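Local coordinates for RagB/SusD domain protein (Flavobacterium johnsoniae, PDB 5J90), which binds chitin and, as a SusD homolog, probably serves chitin capture and uptake at the outer membrane of this bacterium, at residues E155-Y158 against T159-A163; S198-R201 against F202-L206; P281-A284 against S285-T289. All blocks are in the same frame, centred on the assembly; numbering follows the deposited sequence.

Contact 1. Residues E155-Y158 against T159-A163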
loop_
_atom_site.group_PDB
_atom_site.type_symbol
_atom_site.label_atom_id
_atom_site.label_comp_id
_atom_site.label_asym_id
_atom_site.label_seq_id
_atom_site.Cartn_x
_atom_site.Cartn_y
_atom_site.Cartn_z
ATOM N N GLU A 155 9.157 -1.380 6.864
ATOM C CA GLU A 155 9.993 -0.279 6.393
ATOM C C GLU A 155 11.265 -0.139 7.234
ATOM O O GLU A 155 12.365 0.035 6.703
ATOM C CB GLU A 155 9.176 1.016 6.397
ATOM C CG GLU A 155 9.890 2.238 5.783
ATOM C CD GLU A 155 10.584 3.134 6.800
ATOM O OE1 GLU A 155 10.299 3.033 8.015
ATOM O OE2 GLU A 155 11.427 3.961 6.376
ATOM N N GLU A 156 11.105 -0.205 8.551
ATOM C CA GLU A 156 12.230 -0.156 9.480
ATOM C C GLU A 156 13.158 -1.356 9.325
ATOM O O GLU A 156 14.386 -1.206 9.370
ATOM C CB GLU A 156 11.721 -0.098 10.928
ATOM C CG GLU A 156 11.126 1.253 11.303
ATOM C CD GLU A 156 10.223 1.189 12.532
ATOM O OE1 GLU A 156 9.968 0.094 13.099
ATOM O OE2 GLU A 156 9.748 2.271 12.941
ATOM N N VAL A 157 12.580 -2.543 9.156
ATOM C CA VAL A 157 13.402 -3.746 8.999
ATOM C C VAL A 157 14.282 -3.647 7.753
ATOM O O VAL A 157 15.479 -3.945 7.803
ATOM C CB VAL A 157 12.556 -5.036 8.987
ATOM C CG1 VAL A 157 13.447 -6.251 8.743
ATOM C CG2 VAL A 157 11.802 -5.188 10.313
ATOM N N TYR A 158 13.703 -3.213 6.639
ATOM C CA TYR A 158 14.481 -3.066 5.407
ATOM C C TYR A 158 15.641 -2.076 5.577
ATOM O O TYR A 158 16.767 -2.359 5.162
ATOM C CB TYR A 158 13.579 -2.719 4.206
ATOM C CG TYR A 158 13.199 -3.962 3.421
ATOM C CD1 TYR A 158 12.263 -4.866 3.919
ATOM C CD2 TYR A 158 13.825 -4.273 2.212
ATOM C CE1 TYR A 158 11.942 -6.024 3.225
ATOM C CE2 TYR A 158 13.512 -5.427 1.508
ATOM C CZ TYR A 158 12.582 -6.308 2.023
ATOM O OH TYR A 158 12.300 -7.455 1.306
ATOM N N THR A 159 15.392 -0.933 6.206
ATOM C CA THR A 159 16.472 0.017 6.473
ATOM C C THR A 159 17.577 -0.624 7.308
ATOM O O THR A 159 18.768 -0.480 7.001
ATOM C CB THR A 159 15.917 1.275 7.159
ATOM O OG1 THR A 159 15.130 1.993 6.205
ATOM C CG2 THR A 159 17.027 2.190 7.662
ATOM N N GLN A 160 17.189 -1.352 8.351
ATOM C CA GLN A 160 18.185 -2.034 9.177
ATOM C C GLN A 160 18.991 -3.088 8.411
ATOM O O GLN A 160 20.208 -3.191 8.581
ATOM C CB GLN A 160 17.523 -2.663 10.399
ATOM C CG GLN A 160 16.945 -1.683 11.381
ATOM C CD GLN A 160 16.187 -2.386 12.481
ATOM O OE1 GLN A 160 16.797 -2.936 13.405
ATOM N NE2 GLN A 160 14.848 -2.402 12.378
ATOM N N MET A 161 18.322 -3.869 7.563
ATOM C CA MET A 161 19.009 -4.893 6.782
ATOM C C MET A 161 20.030 -4.275 5.830
ATOM O O MET A 161 21.147 -4.781 5.705
ATOM C CB MET A 161 18.011 -5.789 6.043
ATOM C CG MET A 161 17.167 -6.652 6.983
ATOM S SD MET A 161 16.140 -7.867 6.143
ATOM C CE MET A 161 15.112 -6.869 5.057
ATOM N N PHE A 162 19.677 -3.179 5.167
ATOM C CA PHE A 162 20.644 -2.513 4.292
ATOM C C PHE A 162 21.852 -2.031 5.092
ATOM O O PHE A 162 22.984 -2.108 4.607
ATOM C CB PHE A 162 19.998 -1.321 3.573
ATOM C CG PHE A 162 19.021 -1.696 2.475
ATOM C CD1 PHE A 162 19.383 -2.562 1.445
ATOM C CD2 PHE A 162 17.752 -1.136 2.451
ATOM C CE1 PHE A 162 18.490 -2.883 0.423
ATOM C CE2 PHE A 162 16.851 -1.453 1.441
ATOM C CZ PHE A 162 17.222 -2.331 0.418
ATOM N N ALA A 163 21.620 -1.536 6.311
ATOM C CA ALA A 163 22.718 -1.041 7.156
ATOM C C ALA A 163 23.592 -2.183 7.666
ATOM O O ALA A 163 24.809 -2.037 7.782
ATOM C CB ALA A 163 22.172 -0.222 8.338
HETATM O O HOH W 1 13.334 1.116 4.214
HETATM O O HOH W 2 13.887 3.944 7.510
#

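Contact 2. Residues S198-R201 against F202-L206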
loop_
_atom_site.group_PDB
_atom_site.type_symbol
_atom_site.label_atom_id
_atom_site.label_comp_id
_atom_site.label_asym_id
_atom_site.label_seq_id
_atom_site.Cartn_x
_atom_site.Cartn_y
_atom_site.Cartn_z
ATOM N N SER A 198 33.936 -13.904 -1.662
ATOM C CA SER A 198 32.706 -14.520 -2.149
ATOM C C SER A 198 31.520 -14.184 -1.245
ATOM O O SER A 198 30.397 -14.005 -1.721
ATOM C CB SER A 198 32.872 -16.028 -2.261
ATOM O OG SER A 198 33.869 -16.321 -3.228
ATOM N N TRP A 199 31.771 -14.092 0.056
ATOM C CA TRP A 199 30.746 -13.662 0.991
ATOM C C TRP A 199 30.331 -12.207 0.732
ATOM O O TRP A 199 29.148 -11.870 0.818
ATOM C CB TRP A 199 31.217 -13.886 2.430
ATOM C CG TRP A 199 30.951 -15.293 2.892
ATOM C CD1 TRP A 199 31.802 -16.366 2.821
ATOM C CD2 TRP A 199 29.738 -15.779 3.474
ATOM N NE1 TRP A 199 31.190 -17.484 3.338
ATOM C CE2 TRP A 199 29.921 -17.153 3.741
ATOM C CE3 TRP A 199 28.513 -15.185 3.801
ATOM C CZ2 TRP A 199 28.926 -17.939 4.320
ATOM C CZ3 TRP A 199 27.527 -15.968 4.376
ATOM C CH2 TRP A 199 27.741 -17.330 4.629
ATOM N N VAL A 200 31.284 -11.346 0.397
ATOM C CA VAL A 200 30.953 -9.955 0.098
ATOM C C VAL A 200 30.150 -9.874 -1.198
ATOM O O VAL A 200 29.156 -9.145 -1.274
ATOM C CB VAL A 200 32.211 -9.059 0.018
ATOM C CG1 VAL A 200 31.848 -7.668 -0.509
ATOM C CG2 VAL A 200 32.881 -8.963 1.384
ATOM N N ARG A 201 30.540 -10.654 -2.201
ATOM C CA ARG A 201 29.835 -10.665 -3.473
ATOM C C ARG A 201 28.396 -11.154 -3.272
ATOM O O ARG A 201 27.458 -10.641 -3.903
ATOM C CB ARG A 201 30.611 -11.519 -4.493
ATOM C CG ARG A 201 30.079 -11.456 -5.909
ATOM C CD ARG A 201 31.082 -12.051 -6.908
ATOM N NE ARG A 201 32.304 -11.257 -7.010
ATOM C CZ ARG A 201 33.512 -11.662 -6.624
ATOM N NH1 ARG A 201 33.686 -12.866 -6.084
ATOM N NH2 ARG A 201 34.557 -10.861 -6.787
ATOM N N PHE A 202 28.213 -12.129 -2.383
ATOM C CA PHE A 202 26.868 -12.580 -2.030
ATOM C C PHE A 202 26.106 -11.442 -1.350
ATOM O O PHE A 202 24.974 -11.137 -1.738
ATOM C CB PHE A 202 26.907 -13.834 -1.142
ATOM C CG PHE A 202 25.576 -14.178 -0.514
ATOM C CD1 PHE A 202 24.423 -14.265 -1.287
ATOM C CD2 PHE A 202 25.476 -14.408 0.849
ATOM C CE1 PHE A 202 23.190 -14.570 -0.709
ATOM C CE2 PHE A 202 24.248 -14.718 1.428
ATOM C CZ PHE A 202 23.119 -14.801 0.652
ATOM N N ALA A 203 26.720 -10.796 -0.362
ATOM C CA ALA A 203 26.065 -9.687 0.325
ATOM C C ALA A 203 25.635 -8.594 -0.656
ATOM O O ALA A 203 24.533 -8.053 -0.531
ATOM C CB ALA A 203 26.972 -9.102 1.411
ATOM N N ASN A 204 26.494 -8.255 -1.620
ATOM C CA ASN A 204 26.130 -7.268 -2.634
ATOM C C ASN A 204 24.905 -7.722 -3.428
ATOM O O ASN A 204 24.007 -6.920 -3.731
ATOM C CB ASN A 204 27.288 -7.032 -3.613
ATOM C CG ASN A 204 28.519 -6.427 -2.955
ATOM O OD1 ASN A 204 28.436 -5.748 -1.929
ATOM N ND2 ASN A 204 29.678 -6.659 -3.567
ATOM N N THR A 205 24.863 -9.004 -3.782
ATOM C CA THR A 205 23.775 -9.512 -4.605
ATOM C C THR A 205 22.468 -9.554 -3.799
ATOM O O THR A 205 21.394 -9.252 -4.319
ATOM C CB THR A 205 24.105 -10.907 -5.162
ATOM O OG1 THR A 205 25.413 -10.879 -5.750
ATOM C CG2 THR A 205 23.101 -11.307 -6.238
ATOM N N LEU A 206 22.577 -9.902 -2.520
ATOM C CA LEU A 206 21.434 -9.869 -1.609
ATOM C C LEU A 206 20.921 -8.433 -1.466
ATOM O O LEU A 206 19.702 -8.208 -1.481
ATOM C CB LEU A 206 21.846 -10.452 -0.255
ATOM C CG LEU A 206 20.816 -10.550 0.865
ATOM C CD1 LEU A 206 19.540 -11.218 0.394
ATOM C CD2 LEU A 206 21.428 -11.295 2.058
#

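Contact 3. Residues P281-A284 against S285-T289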
loop_
_atom_site.group_PDB
_atom_site.type_symbol
_atom_site.label_atom_id
_atom_site.label_comp_id
_atom_site.label_asym_id
_atom_site.label_seq_id
_atom_site.Cartn_x
_atom_site.Cartn_y
_atom_site.Cartn_z
ATOM N N PRO A 281 14.672 -27.371 -21.943
ATOM C CA PRO A 281 15.438 -28.577 -21.598
ATOM C C PRO A 281 15.728 -28.710 -20.103
ATOM O O PRO A 281 16.133 -29.786 -19.661
ATOM C CB PRO A 281 16.743 -28.408 -22.384
ATOM C CG PRO A 281 16.872 -26.939 -22.593
ATOM C CD PRO A 281 15.462 -26.430 -22.755
ATOM N N ARG A 282 15.521 -27.648 -19.327
ATOM C CA ARG A 282 15.708 -27.740 -17.880
ATOM C C ARG A 282 14.634 -28.599 -17.219
ATOM O O ARG A 282 14.786 -29.010 -16.070
ATOM C CB ARG A 282 15.747 -26.340 -17.249
ATOM C CG ARG A 282 17.012 -25.573 -17.607
ATOM C CD ARG A 282 16.927 -24.097 -17.193
ATOM N NE ARG A 282 15.986 -23.359 -18.032
ATOM C CZ ARG A 282 15.860 -22.033 -18.022
ATOM N NH1 ARG A 282 16.619 -21.302 -17.213
ATOM N NH2 ARG A 282 14.986 -21.449 -18.825
ATOM N N ILE A 283 13.566 -28.897 -17.955
ATOM C CA ILE A 283 12.446 -29.642 -17.400
ATOM C C ILE A 283 12.880 -31.025 -16.908
ATOM O O ILE A 283 12.331 -31.540 -15.939
ATOM C CB ILE A 283 11.297 -29.766 -18.427
ATOM C CG1 ILE A 283 9.959 -30.032 -17.740
ATOM C CG2 ILE A 283 11.606 -30.841 -19.465
ATOM C CD1 ILE A 283 8.782 -29.933 -18.692
ATOM N N ALA A 284 13.890 -31.596 -17.562
ATOM C CA ALA A 284 14.287 -32.977 -17.297
ATOM C C ALA A 284 14.962 -33.152 -15.941
ATOM O O ALA A 284 14.819 -34.193 -15.309
ATOM C CB ALA A 284 15.183 -33.493 -18.411
ATOM N N SER A 285 15.698 -32.144 -15.488
ATOM C CA SER A 285 16.306 -32.238 -14.168
ATOM C C SER A 285 15.400 -31.641 -13.091
ATOM O O SER A 285 15.515 -32.001 -11.925
ATOM C CB SER A 285 17.692 -31.598 -14.131
ATOM O OG SER A 285 17.640 -30.206 -14.397
ATOM N N TYR A 286 14.493 -30.751 -13.484
ATOM C CA TYR A 286 13.566 -30.154 -12.522
ATOM C C TYR A 286 12.525 -31.162 -12.046
ATOM O O TYR A 286 12.127 -31.148 -10.875
ATOM C CB TYR A 286 12.829 -28.946 -13.124
ATOM C CG TYR A 286 13.619 -27.656 -13.210
ATOM C CD1 TYR A 286 14.999 -27.633 -13.045
ATOM C CD2 TYR A 286 12.967 -26.457 -13.460
ATOM C CE1 TYR A 286 15.713 -26.440 -13.122
ATOM C CE2 TYR A 286 13.670 -25.267 -13.550
ATOM C CZ TYR A 286 15.034 -25.261 -13.372
ATOM O OH TYR A 286 15.740 -24.082 -13.450
ATOM N N PHE A 287 12.084 -32.027 -12.966
ATOM C CA PHE A 287 10.975 -32.945 -12.717
ATOM C C PHE A 287 11.259 -34.338 -13.261
ATOM O O PHE A 287 12.095 -34.504 -14.140
ATOM C CB PHE A 287 9.698 -32.392 -13.348
ATOM C CG PHE A 287 9.371 -31.000 -12.888
ATOM C CD1 PHE A 287 8.943 -30.786 -11.594
ATOM C CD2 PHE A 287 9.521 -29.915 -13.733
ATOM C CE1 PHE A 287 8.656 -29.508 -11.137
ATOM C CE2 PHE A 287 9.241 -28.624 -13.291
ATOM C CZ PHE A 287 8.807 -28.422 -11.991
ATOM N N ASP A 288 10.569 -35.329 -12.709
ATOM C CA ASP A 288 10.621 -36.692 -13.233
ATOM C C ASP A 288 9.411 -36.927 -14.123
ATOM O O ASP A 288 8.344 -36.353 -13.912
ATOM C CB ASP A 288 10.597 -37.720 -12.094
ATOM C CG ASP A 288 11.852 -37.700 -11.243
ATOM O OD1 ASP A 288 12.934 -37.340 -11.751
ATOM O OD2 ASP A 288 11.756 -38.064 -10.053
ATOM N N THR A 289 9.557 -37.794 -15.119
ATOM C CA THR A 289 8.392 -38.173 -15.906
ATOM C C THR A 289 7.370 -38.900 -15.032
ATOM O O THR A 289 7.726 -39.558 -14.049
ATOM C CB THR A 289 8.766 -39.035 -17.135
ATOM O OG1 THR A 289 9.510 -40.185 -16.712
ATOM C CG2 THR A 289 9.608 -38.226 -18.101
HETATM O O HOH W 3 17.435 -30.606 -17.188
HETATM O O HOH W 4 14.740 -35.515 -12.880
#

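Contact 1. Residues E155-Y158 against T159-A163
The methyl end of Met161 sits squarely on the ring of Tyr158, one helical turn back. Its CE lies 3.7 Å from the centroid of the Tyr158 ring and 11° off the ring normal, a CH-pi contact over the face, while SD stands farther out above the same face, a distant Met-aromatic pairing. A turn at the last torsion (chi3 -58°) swings CE over the ring; SD, before that turn, rests 4.1 Å from Val157 CG1. At the ring's edge, near its plane, Phe162 CE2 approaches Tyr158 CD2 to 4.2 Å. This is the tight side of helix 154-177, which faces two others of the alpha-helical SusD fold: Met161 and Val157 meet helix 113-134, Phe162 meets helix 196-213, and Tyr158 touches both, its hydroxyl bonded to Asp132. Regular i to i+4 amide bonds run underneath, the one from Met161 N to Val157 O measuring 2.9 Å. The other flank is looser and wetter. Glu155 and Thr159 lie side by side and point the same way, and water links them twice: one molecule joins Thr159 OG1 to the backbone carbonyl of Glu155, and a second joins the side chains, 2.7 Å from both Glu155 OE2 and Thr159 OG1. The same carboxylate forms a salt bridge with Lys218, and the Glu155 side chain packs on Pro506 of the second subunit. Round the helix from there, Gln160 NE2 bends back to Glu156 O in a weak bond of 3.3 Å while also donating to Asp152.

Contact 2. Residues S198-R201 against F202-L206
Trp199 and Phe202 lie three residues apart on helix 196-213 with their ring planes steeply inclined, about 73° apart. Trp199 CE3 comes to the edge of the Phe202 ring, near its plane, 4.3 Å from Phe202 CD2, and the two rings do not stack. Each finds a ring partner elsewhere, Phe202 stacking on Phe244 and Trp199 meeting Tyr192 edge-to-face. Farther round the helix, Val200 and Asn204 cross at a slant. Val200 CG1, carried anti to the backbone N (chi1 171°), rests 3.9 Å from Asn204 ND2; that amide nitrogen donates to Gly235 O and Gln232 OE1, so the valine methyl flanks a group held from outside the helix. In the alpha-helical SusD fold the aromatic pair packs against helix 113-134, while Val200, Ala203 and Asn204 pack against helix 154-177. Thr205 turns its hydroxyl back along its own helix. With OG1 beside the backbone N (chi1 -49°), it donates to Arg201 O at 2.8 Å, a common intrahelical bond to the carbonyl four residues back, while Thr205 N bonds the same oxygen at 3.1 Å from the opposite face of the carbonyl plane. The Arg201 carbonyl is thus gripped twice by one residue, and because the threonine hydroxyl gives its proton to that carbonyl, its oxygen can accept from Met237 N, which ties this turn of the helix to the chain that follows helix 219-231.

Contact 3. Residues P281-A284 against S285-T289
Arg282 O draws two amides of the following turn to itself: Tyr286 N donates at 3.1 Å, almost in line with the carbonyl, and Ser285 N adds a weak bond of 3.3 Å. One residue on, Ile283 O accepts from Phe287 N at 3.0 Å, with the donor tilted 28° from the carbonyl plane. Helix 283-286 is only about one turn long, and Phe287 is the first residue to leave helical geometry. Further backbone bonds join Ser285 with Val321 and Tyr286 with Gly319. Two waters lie by the turn. One donates to Pro281 O and lies 2.8 Å from Ser285 OG, placed to meet it by a chi1 of 63°; another lies between Ala284 O and Asp288 OD1, whose carboxylate also forms a salt bridge with Arg323. The side chains of Arg282 and Tyr286 run alongside each other: Arg282 CB makes a CH-pi contact over one face of the Tyr286 ring, offset toward its rim, 4.2 Å from its centroid. Tyr286 OH is bonded to Ile426 O. Ile283 CG1 meets Phe287 CD2 at 4.0 Å, the two side chains crossing at about a right angle. In this SusD-like fold Arg282 and Tyr286 pack the turn against helices 269-277 and 353-368. The guanidinium, buried with its charge balanced by Asp280, links this short turn through Ser364 and Gln423 to helices 353-368 and 413-428.

In the fold
Contacts 1 and 2 belong to one helical neighbourhood. They lie on helices 154-177 and 196-213, which follow each other in the chain; their centres are 17 Å apart and their nearest atoms about 6 Å, without touching. A hydrogen bond and a shared neighbour connect them: Phe162 O accepts from Arg207, just past contact 2, and Met161 and Leu206 both pack on Val124 of helix 113-134. Contact 3 stands apart, its centre 38 Å from that of contact 1, on the opposite side of the chain's centre, and 29 Å from that of contact 2. A bound 1,2-ethanediol, probably from the crystallisation liquor, lies about 4 Å from the Glu155 side chain.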